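Long-range contacts in binary enterotoxin of Clostridium perfringens component a (Clostridium perfringens, PDB 5WTZ), which transfers ADP-ribose from bound NAD+ to actin, probably as the enzymatic component of a binary iota-like enterotoxin: residues Y96-D101 with I156-K161; L188-L193 with A204-D209. All blocks are in the same frame, centred on the assembly; numbering follows the deposited sequence.

Both contacts are antiparallel strand pairings in one five-stranded mixed sheet, and strands 156-162 and 201-211 lie side by side in it. Contact 1 ties the outermost strand 92-98 to 156-162 and is buried. Contact 2 holds the hairpin of 187-198 and 201-211 and is partly buried, with L188, V206 and A208 inside and K189 and T191 exposed. Their centres are about 8 Å apart. Two polar links join them: K161 N to A208 O and H159 ND1 to D207 OD1, both probable hydrogen bonds. Packing adds to this where the Y96 hydroxyl meets L188 CD1. Contact 1 relies on an aromatic ring and aliphatic branches. Contact 2 has apolar side chains inside, small ones at A190 and A208, and charged groups with a water outside.

Contact 1: Y96-D101 with I156-K161; sequences YYEAND and ILVHLK
The ring of Y96 lies over V158. Its CG sits between the backbone N and the carbonyl carbon (chi1 60°), and the two side chains run side by side, pointing the same way. V158 CB is 3.8 Å from the ring centroid, close to the ring normal, which makes a CH-pi contact offset toward the rim. V158 CG1 reaches the phenol end, 3.6 Å from Y96 CZ. V158 CG2 meets Y96 CE2 and also E98 CB, at 3.7 Å. L160 CD2 meets the ring at its edge, near CE1.

The backbones pair antiparallel. Y96 and V158 form a hydrogen-bonded pair through two bonds; V158 N to Y96 O is the shorter, at 2.8 Å. E98 N bonds to I156 O, also at 2.8 Å. The return bond from I156 N to E98 O is weak, at 3.4 Å. Here the strand 96-98 ends. E98 bends at chi2 (57°), and its OE1 accepts the A99 N-H through the anti lone pair, 2.7 Å away from A99 N. I156 CD1 packs on N100 CA just beyond, where a 3-10 segment starts.

Y97 points to the other face with L157. I156 O lies in plane at the edge of the Y97 ring, 3.4 Å from Y97 CD1. The Y97 hydroxyl bonds to I150 O, outside the pairing. The contact belongs to the mixed sheet of the first ADP-ribosyltransferase-like half of the chain, whose 1-3-5-4-2 strand order recurs in the NAD-binding half.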
loop_
_atom_site.group_PDB
_atom_site.type_symbol
_atom_site.label_atom_id
_atom_site.label_comp_id
_atom_site.label_asym_id
_atom_site.label_seq_id
_atom_site.Cartn_x
_atom_site.Cartn_y
_atom_site.Cartn_z
ATOM N N TYR A 96 17.485 -7.959 2.035
ATOM C CA TYR A 96 17.331 -7.934 0.583
ATOM C C TYR A 96 17.765 -6.593 0.019
ATOM O O TYR A 96 17.528 -5.541 0.627
ATOM C CB TYR A 96 15.890 -8.240 0.151
ATOM C CG TYR A 96 14.838 -7.285 0.670
ATOM C CD1 TYR A 96 14.293 -7.438 1.936
ATOM C CD2 TYR A 96 14.362 -6.252 -0.123
ATOM C CE1 TYR A 96 13.308 -6.563 2.413
ATOM C CE2 TYR A 96 13.394 -5.385 0.339
ATOM C CZ TYR A 96 12.868 -5.541 1.595
ATOM O OH TYR A 96 11.900 -4.668 2.026
ATOM N N TYR A 97 18.431 -6.656 -1.125
ATOM C CA TYR A 97 18.744 -5.473 -1.911
ATOM C C TYR A 97 17.457 -4.938 -2.503
ATOM O O TYR A 97 16.562 -5.718 -2.843
ATOM C CB TYR A 97 19.731 -5.799 -3.016
ATOM C CG TYR A 97 21.172 -5.967 -2.583
ATOM C CD1 TYR A 97 21.895 -4.904 -2.052
ATOM C CD2 TYR A 97 21.806 -7.180 -2.727
ATOM C CE1 TYR A 97 23.232 -5.060 -1.682
ATOM C CE2 TYR A 97 23.140 -7.342 -2.367
ATOM C CZ TYR A 97 23.839 -6.280 -1.839
ATOM O OH TYR A 97 25.158 -6.439 -1.467
ATOM N N GLU A 98 17.356 -3.619 -2.627
ATOM C CA GLU A 98 16.112 -2.997 -3.076
ATOM C C GLU A 98 16.326 -1.811 -4.036
ATOM O O GLU A 98 17.356 -1.128 -3.987
ATOM C CB GLU A 98 15.292 -2.557 -1.863
ATOM C CG GLU A 98 13.909 -1.972 -2.211
ATOM C CD GLU A 98 13.035 -2.942 -3.017
ATOM O OE1 GLU A 98 13.305 -3.178 -4.225
ATOM O OE2 GLU A 98 12.067 -3.471 -2.426
ATOM N N ALA A 99 15.356 -1.584 -4.920
ATOM C CA ALA A 99 15.441 -0.520 -5.909
ATOM C C ALA A 99 14.916 0.765 -5.293
ATOM O O ALA A 99 14.079 0.731 -4.397
ATOM C CB ALA A 99 14.656 -0.889 -7.170
ATOM N N ASN A 100 15.408 1.908 -5.744
ATOM C CA ASN A 100 14.945 3.136 -5.117
ATOM C C ASN A 100 13.450 3.392 -5.389
ATOM O O ASN A 100 12.773 3.989 -4.554
ATOM C CB ASN A 100 15.808 4.336 -5.539
ATOM C CG ASN A 100 16.050 4.399 -7.021
ATOM O OD1 ASN A 100 15.786 3.443 -7.747
ATOM N ND2 ASN A 100 16.576 5.525 -7.481
ATOM N N ASP A 101 12.896 2.890 -6.489
ATOM C CA ASP A 101 11.474 3.185 -6.732
ATOM C C ASP A 101 10.535 2.482 -5.740
ATOM O O ASP A 101 9.404 2.917 -5.557
ATOM C CB ASP A 101 11.067 2.868 -8.181
ATOM C CG ASP A 101 11.338 1.437 -8.586
ATOM O OD1 ASP A 101 11.034 0.507 -7.810
ATOM O OD2 ASP A 101 11.849 1.247 -9.708
ATOM N N ILE A 156 20.278 -0.005 -2.601
ATOM C CA ILE A 156 19.819 -0.076 -1.226
ATOM C C ILE A 156 19.872 -1.487 -0.683
ATOM O O ILE A 156 19.597 -2.446 -1.398
ATOM C CB ILE A 156 18.355 0.469 -1.116
ATOM C CG1 ILE A 156 18.298 1.934 -1.562
ATOM C CG2 ILE A 156 17.778 0.277 0.295
ATOM C CD1 ILE A 156 16.887 2.374 -2.071
ATOM N N LEU A 157 20.266 -1.612 0.576
ATOM C CA LEU A 157 20.172 -2.872 1.296
ATOM C C LEU A 157 19.161 -2.689 2.416
ATOM O O LEU A 157 19.322 -1.806 3.289
ATOM C CB LEU A 157 21.525 -3.304 1.866
ATOM C CG LEU A 157 21.463 -4.479 2.858
ATOM C CD1 LEU A 157 21.044 -5.773 2.153
ATOM C CD2 LEU A 157 22.791 -4.675 3.593
ATOM N N VAL A 158 18.113 -3.508 2.401
ATOM C CA VAL A 158 17.100 -3.457 3.452
ATOM C C VAL A 158 17.399 -4.519 4.506
ATOM O O VAL A 158 17.561 -5.694 4.199
ATOM C CB VAL A 158 15.664 -3.654 2.906
ATOM C CG1 VAL A 158 14.642 -3.572 4.037
ATOM C CG2 VAL A 158 15.336 -2.595 1.843
ATOM N N HIS A 159 17.458 -4.068 5.751
ATOM C CA HIS A 159 17.696 -4.898 6.915
ATOM C C HIS A 159 16.410 -4.868 7.745
ATOM O O HIS A 159 16.206 -3.967 8.551
ATOM C CB HIS A 159 18.909 -4.361 7.679
ATOM C CG HIS A 159 19.246 -5.113 8.926
ATOM N ND1 HIS A 159 19.587 -4.480 10.098
ATOM C CD2 HIS A 159 19.348 -6.442 9.169
ATOM C CE1 HIS A 159 19.859 -5.384 11.024
ATOM N NE2 HIS A 159 19.726 -6.583 10.484
ATOM N N LEU A 160 15.549 -5.859 7.517
ATOM C CA LEU A 160 14.148 -5.823 7.926
ATOM C C LEU A 160 13.891 -6.720 9.121
ATOM O O LEU A 160 14.248 -7.901 9.098
ATOM C CB LEU A 160 13.253 -6.248 6.748
ATOM C CG LEU A 160 11.729 -6.212 6.969
ATOM C CD1 LEU A 160 11.210 -4.791 7.200
ATOM C CD2 LEU A 160 11.004 -6.856 5.795
ATOM N N LYS A 161 13.276 -6.150 10.160
ATOM C CA LYS A 161 12.989 -6.879 11.394
ATOM C C LYS A 161 11.571 -7.437 11.371
ATOM O O LYS A 161 10.591 -6.686 11.389
ATOM C CB LYS A 161 13.193 -5.982 12.614
ATOM C CG LYS A 161 13.070 -6.719 13.950
ATOM C CD LYS A 161 13.199 -5.789 15.143
ATOM C CE LYS A 161 13.287 -6.585 16.440
ATOM N NZ LYS A 161 13.373 -5.707 17.650
#

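Contact 2: L188-L193 with A204-D209; sequences LKATGL and AKVDAD
L188 sets its branched end against A208 on the apolar side of this hairpin, which is buried at L188, V206 and A208. Its CG, anti to the backbone N (chi1 -179°), and its CD2 both meet A208 CB; the CG contact is 3.6 Å. A208 CB also comes close to K189 O. Next along this side, A190 CB touches V206 CG1. L193 and V206 cross obliquely, and L193 CD1 comes 4.2 Å from V206 CG2. A190 and A208, both small, form a non-hydrogen-bonded pair with CA atoms 4.1 Å apart.

The solvent side is looser and more polar. K189 and T191 are exposed, and D209 is partly so. T191 and D209 cross at about a right angle. T191 CG2 rests 3.6 Å from D209 CG, against the flat carboxylate group. A water bridges the same pair: it gives a hydrogen bond to D209 OD1 at 2.6 Å and is hydrogen-bonded to T191 OG1. The ammonium group of K189 stays apart from the D209 carboxylate.

A classic beta bulge breaks the register. T191 and G192 both face D207. T191 N bonds to D207 O at 2.8 Å, nearly straight at 175° but from above the carbonyl plane. G192 N makes only a weak bond to D207 O, at 3.4 Å. D207 N returns a bond to G192 O.

D207 OD1 accepts a hydrogen bond from H159 of the adjoining strand 156-162, and K205 NZ makes a long salt bridge to it. Helix 120-130 covers L193 and V206 through F126. In the sheet, 156-162 lies beside 201-211, and on the other side the backbone of F135, in strand 134-136, bonds to that of L188.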
loop_
_atom_site.group_PDB
_atom_site.type_symbol
_atom_site.label_atom_id
_atom_site.label_comp_id
_atom_site.label_asym_id
_atom_site.label_seq_id
_atom_site.Cartn_x
_atom_site.Cartn_y
_atom_site.Cartn_z
ATOM N N LEU A 188 6.453 -1.714 5.304
ATOM C CA LEU A 188 7.775 -1.405 5.818
ATOM C C LEU A 188 7.818 -0.021 6.455
ATOM O O LEU A 188 7.397 0.971 5.847
ATOM C CB LEU A 188 8.795 -1.508 4.676
ATOM C CG LEU A 188 10.286 -1.271 4.895
ATOM C CD1 LEU A 188 11.037 -1.934 3.764
ATOM C CD2 LEU A 188 10.617 0.217 4.936
ATOM N N LYS A 189 8.355 0.045 7.668
ATOM C CA LYS A 189 8.558 1.307 8.385
ATOM C C LYS A 189 10.024 1.472 8.744
ATOM O O LYS A 189 10.572 0.687 9.538
ATOM C CB LYS A 189 7.709 1.349 9.649
ATOM C CG LYS A 189 7.841 2.629 10.438
ATOM C CD LYS A 189 7.063 2.554 11.731
ATOM C CE LYS A 189 7.049 3.912 12.426
ATOM N NZ LYS A 189 6.390 3.816 13.745
ATOM N N ALA A 190 10.662 2.489 8.174
ATOM C CA ALA A 190 12.099 2.673 8.373
ATOM C C ALA A 190 12.395 3.078 9.822
ATOM O O ALA A 190 11.638 3.830 10.443
ATOM C CB ALA A 190 12.648 3.706 7.388
ATOM N N THR A 191 13.482 2.533 10.362
ATOM C CA THR A 191 13.884 2.736 11.743
ATOM C C THR A 191 15.309 3.258 11.829
ATOM O O THR A 191 15.801 3.544 12.915
ATOM C CB THR A 191 13.786 1.423 12.569
ATOM O OG1 THR A 191 14.669 0.434 12.016
ATOM C CG2 THR A 191 12.367 0.879 12.552
ATOM N N GLY A 192 15.993 3.337 10.686
ATOM C CA GLY A 192 17.358 3.843 10.662
ATOM C C GLY A 192 17.925 3.886 9.255
ATOM O O GLY A 192 17.431 3.191 8.365
ATOM N N LEU A 193 18.967 4.694 9.060
ATOM C CA LEU A 193 19.622 4.838 7.763
ATOM C C LEU A 193 21.115 5.071 7.947
ATOM O O LEU A 193 21.543 5.847 8.808
ATOM C CB LEU A 193 19.006 5.989 6.952
ATOM C CG LEU A 193 19.608 6.293 5.570
ATOM C CD1 LEU A 193 19.211 5.259 4.493
ATOM C CD2 LEU A 193 19.230 7.693 5.095
ATOM N N ALA A 204 23.090 2.179 0.482
ATOM C CA ALA A 204 22.252 2.786 1.502
ATOM C C ALA A 204 21.537 1.681 2.279
ATOM O O ALA A 204 20.701 0.964 1.719
ATOM C CB ALA A 204 21.249 3.751 0.874
ATOM N N LYS A 205 21.888 1.518 3.550
ATOM C CA LYS A 205 21.265 0.496 4.376
ATOM C C LYS A 205 20.051 1.061 5.121
ATOM O O LYS A 205 20.174 1.913 6.006
ATOM C CB LYS A 205 22.277 -0.086 5.353
ATOM C CG LYS A 205 21.742 -1.187 6.243
ATOM C CD LYS A 205 22.774 -1.551 7.282
ATOM C CE LYS A 205 22.160 -2.294 8.447
ATOM N NZ LYS A 205 23.160 -2.503 9.536
ATOM N N VAL A 206 18.879 0.564 4.757
ATOM C CA VAL A 206 17.639 0.925 5.429
ATOM C C VAL A 206 17.320 -0.125 6.489
ATOM O O VAL A 206 17.045 -1.288 6.163
ATOM C CB VAL A 206 16.464 1.044 4.427
ATOM C CG1 VAL A 206 15.160 1.384 5.146
ATOM C CG2 VAL A 206 16.767 2.098 3.370
ATOM N N ASP A 207 17.416 0.264 7.751
ATOM C CA ASP A 207 16.878 -0.561 8.820
ATOM C C ASP A 207 15.379 -0.307 8.841
ATOM O O ASP A 207 14.939 0.840 8.710
ATOM C CB ASP A 207 17.497 -0.227 10.177
ATOM C CG ASP A 207 18.951 -0.681 10.296
ATOM O OD1 ASP A 207 19.325 -1.721 9.713
ATOM O OD2 ASP A 207 19.717 -0.001 11.002
ATOM N N ALA A 208 14.594 -1.368 8.989
ATOM C CA ALA A 208 13.142 -1.212 9.036
ATOM C C ALA A 208 12.443 -2.314 9.821
ATOM O O ALA A 208 12.978 -3.425 10.010
ATOM C CB ALA A 208 12.581 -1.156 7.621
ATOM N N ASP A 209 11.232 -1.992 10.250
ATOM C CA ASP A 209 10.327 -2.949 10.874
ATOM C C ASP A 209 9.247 -3.408 9.904
ATOM O O ASP A 209 8.684 -2.613 9.133
ATOM C CB ASP A 209 9.638 -2.353 12.099
ATOM C CG ASP A 209 10.562 -2.201 13.297
ATOM O OD1 ASP A 209 11.678 -2.748 13.329
ATOM O OD2 ASP A 209 10.143 -1.514 14.231
HETATM O O HOH W 1 14.155 -2.197 12.669
#